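PDB 4G3H: arginase (RocF) from Helicobacter pylori, which probably hydrolyses L-arginine to L-ornithine and urea, using a pair of manganese ions held in each subunit. Local coordinates for residues A[108-113]-A[226-231]; A[218-223]-A[268-273]. All blocks are in the same frame, centred on the assembly; numbering follows the deposited sequence.

Contact 1. Residues A[108-113]-A[226-231]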
# COMPACT_ATOMS: atom_id res chain seq x y z
N LYS A 108 -18.42 -0.85 7.02
CA LYS A 108 -18.37 -0.45 5.62
C LYS A 108 -17.74 -1.52 4.74
O LYS A 108 -16.86 -2.26 5.18
CB LYS A 108 -17.56 0.84 5.48
CG LYS A 108 -18.13 2.03 6.24
CD LYS A 108 -19.50 2.42 5.69
CE LYS A 108 -20.09 3.58 6.47
NZ LYS A 108 -21.43 3.96 5.94
N LYS A 109 -18.22 -1.62 3.51
CA LYS A 109 -17.67 -2.57 2.55
C LYS A 109 -16.49 -1.83 1.93
O LYS A 109 -16.65 -0.73 1.39
CB LYS A 109 -18.70 -2.94 1.48
CG LYS A 109 -18.20 -3.98 0.49
CD LYS A 109 -19.29 -4.40 -0.49
CE LYS A 109 -18.77 -5.38 -1.53
NZ LYS A 109 -18.29 -6.67 -0.94
N ILE A 110 -15.30 -2.43 2.00
CA ILE A 110 -14.09 -1.79 1.51
C ILE A 110 -13.51 -2.37 0.23
O ILE A 110 -13.38 -3.59 0.09
CB ILE A 110 -12.99 -1.82 2.59
CG1 ILE A 110 -13.51 -1.13 3.86
CG2 ILE A 110 -11.73 -1.13 2.09
CD1 ILE A 110 -12.63 -1.36 5.08
N GLY A 111 -13.16 -1.49 -0.70
CA GLY A 111 -12.55 -1.91 -1.94
C GLY A 111 -11.08 -1.57 -1.87
O GLY A 111 -10.70 -0.61 -1.19
N ILE A 112 -10.24 -2.34 -2.57
CA ILE A 112 -8.80 -2.11 -2.57
C ILE A 112 -8.21 -1.97 -3.97
O ILE A 112 -8.40 -2.84 -4.81
CB ILE A 112 -8.06 -3.26 -1.86
CG1 ILE A 112 -8.61 -3.47 -0.45
CG2 ILE A 112 -6.57 -2.96 -1.78
CD1 ILE A 112 -8.06 -4.70 0.24
N LEU A 113 -7.51 -0.87 -4.22
CA LEU A 113 -6.85 -0.66 -5.50
C LEU A 113 -5.40 -0.93 -5.14
O LEU A 113 -4.81 -0.19 -4.35
CB LEU A 113 -7.03 0.78 -5.98
CG LEU A 113 -8.47 1.18 -6.30
CD1 LEU A 113 -8.56 2.68 -6.58
CD2 LEU A 113 -8.99 0.37 -7.49
N VAL A 226 -18.93 -1.26 -3.15
CA VAL A 226 -18.16 -0.87 -1.96
C VAL A 226 -18.50 0.54 -1.50
O VAL A 226 -18.86 1.39 -2.31
CB VAL A 226 -16.63 -0.97 -2.19
CG1 VAL A 226 -16.27 -2.35 -2.74
CG2 VAL A 226 -16.16 0.14 -3.13
N ASP A 227 -18.36 0.79 -0.20
CA ASP A 227 -18.65 2.09 0.39
C ASP A 227 -17.44 3.01 0.40
O ASP A 227 -17.57 4.22 0.25
CB ASP A 227 -19.16 1.94 1.82
CG ASP A 227 -20.42 1.11 1.91
OD1 ASP A 227 -21.42 1.49 1.25
OD2 ASP A 227 -20.41 0.08 2.62
N ILE A 228 -16.26 2.43 0.62
CA ILE A 228 -15.04 3.22 0.64
C ILE A 228 -13.89 2.46 0.02
O ILE A 228 -13.87 1.23 0.01
CB ILE A 228 -14.66 3.65 2.08
CG1 ILE A 228 -14.45 2.42 2.95
CG2 ILE A 228 -15.73 4.57 2.65
CD1 ILE A 228 -13.95 2.76 4.32
N ILE A 229 -12.91 3.20 -0.48
CA ILE A 229 -11.79 2.61 -1.17
C ILE A 229 -10.44 2.99 -0.58
O ILE A 229 -10.24 4.12 -0.10
CB ILE A 229 -11.84 3.01 -2.66
CG1 ILE A 229 -13.18 2.58 -3.25
CG2 ILE A 229 -10.69 2.39 -3.42
CD1 ILE A 229 -13.39 3.01 -4.69
N TYR A 230 -9.52 2.03 -0.59
CA TYR A 230 -8.16 2.20 -0.10
C TYR A 230 -7.22 1.95 -1.29
O TYR A 230 -7.30 0.90 -1.93
CB TYR A 230 -7.88 1.17 1.01
CG TYR A 230 -6.49 1.22 1.60
CD1 TYR A 230 -6.21 2.03 2.71
CD2 TYR A 230 -5.45 0.46 1.06
CE1 TYR A 230 -4.92 2.08 3.26
CE2 TYR A 230 -4.16 0.51 1.61
CZ TYR A 230 -3.90 1.32 2.70
OH TYR A 230 -2.62 1.35 3.23
N LEU A 231 -6.36 2.91 -1.60
CA LEU A 231 -5.42 2.73 -2.71
C LEU A 231 -4.00 2.49 -2.18
O LEU A 231 -3.47 3.29 -1.40
CB LEU A 231 -5.41 3.94 -3.66
CG LEU A 231 -4.61 3.64 -4.94
CD1 LEU A 231 -5.21 4.38 -6.13
CD2 LEU A 231 -3.13 4.01 -4.76
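Two neighbouring strands, 110-113 and 228-231, run in the same direction, and their side chains leave the sheet in matched pairs. Ile110 and Ile228 lie side by side and point the same way, with CG1 of Ile110 3.8 Å from CG1 of Ile228. Ile228 reaches its partner because its CG1 sits in the crowded position between backbone N and carbonyl carbon (chi1 59°). On the other face Leu113 crosses Ile229 and Leu231 obliquely; its CD1 touches Ile229 CG2 and Leu231 CD1, each at 3.8 Å. Gly111 has no side chain, and Val226 packs its CG1 against the glycine CA at 3.8 Å. The two are adjacent interior strands of the parallel sheet of the arginase alpha/beta fold, between strands 274-280 and 179-182, with helix 94-104 packed on the Ile110, Ile112 and Tyr230 side and helix 212-223 on the Leu113 and Ile229 side. Backbone hydrogen bonds alternate across the strands: Gly111 N to Ile228 O (2.9 Å), then Tyr230 N to Gly111 O, then Leu113 N to Tyr230 O. At the strand entrance Lys109 O accepts two N-H groups, those of Asp227 (2.8 Å) and Ile228 (3.3 Å). Asp227 answers with its carboxylate: OD2, through its anti lone pair, takes Lys109 N at 2.9 Å in an almost straight bond (178°). The chain of Lys109 instead runs over Val226 to a salt bridge with Asp175.

Contact 2. Residues A[218-223]-A[268-273]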
# COMPACT_ATOMS: atom_id res chain seq x y z
N LYS A 218 -13.90 -1.48 -16.00
CA LYS A 218 -14.09 -2.80 -15.40
C LYS A 218 -13.80 -2.73 -13.90
O LYS A 218 -14.33 -3.53 -13.12
CB LYS A 218 -13.17 -3.83 -16.05
CG LYS A 218 -13.52 -4.19 -17.49
CD LYS A 218 -12.58 -5.28 -18.02
CE LYS A 218 -12.77 -5.54 -19.51
NZ LYS A 218 -11.76 -6.51 -20.05
N THR A 219 -12.96 -1.77 -13.50
CA THR A 219 -12.63 -1.59 -12.08
C THR A 219 -13.86 -1.07 -11.35
O THR A 219 -14.16 -1.50 -10.24
CB THR A 219 -11.45 -0.61 -11.89
OG1 THR A 219 -10.26 -1.17 -12.44
CG2 THR A 219 -11.23 -0.33 -10.40
N LYS A 220 -14.57 -0.14 -11.99
CA LYS A 220 -15.79 0.45 -11.43
C LYS A 220 -16.83 -0.64 -11.21
O LYS A 220 -17.50 -0.67 -10.18
CB LYS A 220 -16.38 1.49 -12.38
CG LYS A 220 -15.56 2.74 -12.54
CD LYS A 220 -16.18 3.64 -13.59
CE LYS A 220 -15.48 4.98 -13.67
NZ LYS A 220 -16.01 5.80 -14.80
N GLU A 221 -16.94 -1.53 -12.19
CA GLU A 221 -17.89 -2.63 -12.12
C GLU A 221 -17.62 -3.48 -10.89
O GLU A 221 -18.53 -3.78 -10.12
CB GLU A 221 -17.80 -3.47 -13.40
CG GLU A 221 -18.18 -2.68 -14.64
CD GLU A 221 -17.95 -3.44 -15.94
OE1 GLU A 221 -18.32 -2.90 -17.01
OE2 GLU A 221 -17.41 -4.57 -15.90
N SER A 222 -16.35 -3.86 -10.70
CA SER A 222 -15.96 -4.68 -9.56
C SER A 222 -16.17 -3.97 -8.22
O SER A 222 -16.41 -4.62 -7.20
CB SER A 222 -14.48 -5.06 -9.67
OG SER A 222 -14.23 -5.90 -10.78
N LEU A 223 -16.08 -2.65 -8.23
CA LEU A 223 -16.20 -1.85 -7.02
C LEU A 223 -17.52 -1.10 -6.85
O LEU A 223 -17.67 -0.31 -5.91
CB LEU A 223 -15.04 -0.85 -6.97
CG LEU A 223 -13.85 -1.20 -6.07
CD1 LEU A 223 -13.46 -2.66 -6.23
CD2 LEU A 223 -12.69 -0.28 -6.40
N GLU A 268 -9.51 10.25 -10.08
CA GLU A 268 -10.67 11.02 -10.50
C GLU A 268 -11.92 10.14 -10.52
O GLU A 268 -13.00 10.57 -10.10
CB GLU A 268 -10.41 11.61 -11.89
CG GLU A 268 -11.29 12.80 -12.23
CD GLU A 268 -11.11 13.95 -11.26
OE1 GLU A 268 -9.95 14.32 -10.98
OE2 GLU A 268 -12.14 14.49 -10.80
N SER A 269 -11.79 8.91 -10.99
CA SER A 269 -12.92 7.99 -11.07
C SER A 269 -13.46 7.57 -9.71
O SER A 269 -14.64 7.24 -9.59
CB SER A 269 -12.54 6.74 -11.85
OG SER A 269 -12.14 7.07 -13.17
N PHE A 270 -12.61 7.56 -8.69
CA PHE A 270 -13.04 7.15 -7.35
C PHE A 270 -12.84 8.23 -6.29
O PHE A 270 -12.80 7.93 -5.10
CB PHE A 270 -12.29 5.87 -6.94
CG PHE A 270 -12.55 4.70 -7.85
CD1 PHE A 270 -13.81 4.10 -7.89
CD2 PHE A 270 -11.55 4.23 -8.70
CE1 PHE A 270 -14.08 3.06 -8.77
CE2 PHE A 270 -11.80 3.19 -9.59
CZ PHE A 270 -13.07 2.60 -9.62
N LYS A 271 -12.74 9.47 -6.74
CA LYS A 271 -12.52 10.61 -5.84
C LYS A 271 -13.42 10.62 -4.59
O LYS A 271 -12.96 10.89 -3.49
CB LYS A 271 -12.71 11.92 -6.61
CG LYS A 271 -12.46 13.17 -5.78
CD LYS A 271 -10.98 13.42 -5.55
CE LYS A 271 -10.34 14.14 -6.73
NZ LYS A 271 -10.41 13.37 -8.00
N ASP A 272 -14.71 10.32 -4.78
CA ASP A 272 -15.67 10.33 -3.68
C ASP A 272 -15.52 9.26 -2.61
O ASP A 272 -15.73 9.53 -1.43
CB ASP A 272 -17.09 10.26 -4.24
CG ASP A 272 -17.62 11.62 -4.67
OD1 ASP A 272 -16.96 12.28 -5.49
OD2 ASP A 272 -18.70 12.01 -4.17
N ARG A 273 -15.17 8.04 -3.01
CA ARG A 273 -15.04 6.96 -2.03
C ARG A 273 -13.62 6.65 -1.57
O ARG A 273 -13.43 5.85 -0.66
CB ARG A 273 -15.71 5.70 -2.58
CG ARG A 273 -17.23 5.81 -2.74
CD ARG A 273 -17.82 4.55 -3.38
NE ARG A 273 -17.41 4.40 -4.77
CZ ARG A 273 -17.64 3.33 -5.52
NH1 ARG A 273 -18.29 2.28 -5.01
NH2 ARG A 273 -17.23 3.29 -6.77
O HOH W 1 -18.11 1.81 -8.80
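Helix 212-223 and the turn leaving helix 256-269 pack beside each other in one helical layer of the alpha/beta/alpha fold, a worked example of how a helix exit can fill such a junction. Ser269, the last residue of its helix, sets CB 3.9 Å from CE of Lys220, whose chain is extended beyond CG; the serine hydroxyl hydrogen-bonds back to Leu265 O. Phe270 then leaves helical geometry and its ring ends against helix 212-223, with CG anti to the carbonyl carbon (chi1 -61°). The ring tip does the touching: CZ meets Thr219 CG2 at 3.5 Å and Lys220 CG at 3.8 Å, both side chains crossing the phenylalanine obliquely. Leu223 CD2 comes in obliquely, 4.3 Å from Phe270 CE1, and Ser269 CB lies above one ring face, offset to the rim. Lys271 turns back to Glu268 OE1 in a weakly bonded salt bridge, with Leu267 O as a second partner of NZ. Arg273, bent at chi3 (-68°), brings its guanidinium to the Lys220 and Leu223 carbonyls near the C-terminal end of helix 212-223, where the helix dipole would be expected to favour a positive charge. A water accepts from Arg273 NH2 at 2.7 Å and donates to Lys220 O at 2.9 Å, while NH1 donates to Val226 O and also to Leu223 O, the latter at 2.8 Å from above the carbonyl plane and bent to 139°.

Followed from the N terminus, the first of the four segments reached is on strand 110-115, and contact 1 closes when strand 228-234 is laid beside it after a long excursion of mixed helix and strand. Helix 212-223 lies within that loop and leads directly into strand 228-234. Contact 2 closes later, when the chain has passed strand 228-234 and helix 256-269, so the two loops cross instead of nesting. Their centres are about 9 Å apart. Ile229 N probably bonds Arg273 O, and Ile229 CD1 packs on Phe270 CD1. Contact 1 joins two strands within the sheet; contact 2 joins helix 212-223 to the turn that leads into strand 274-280.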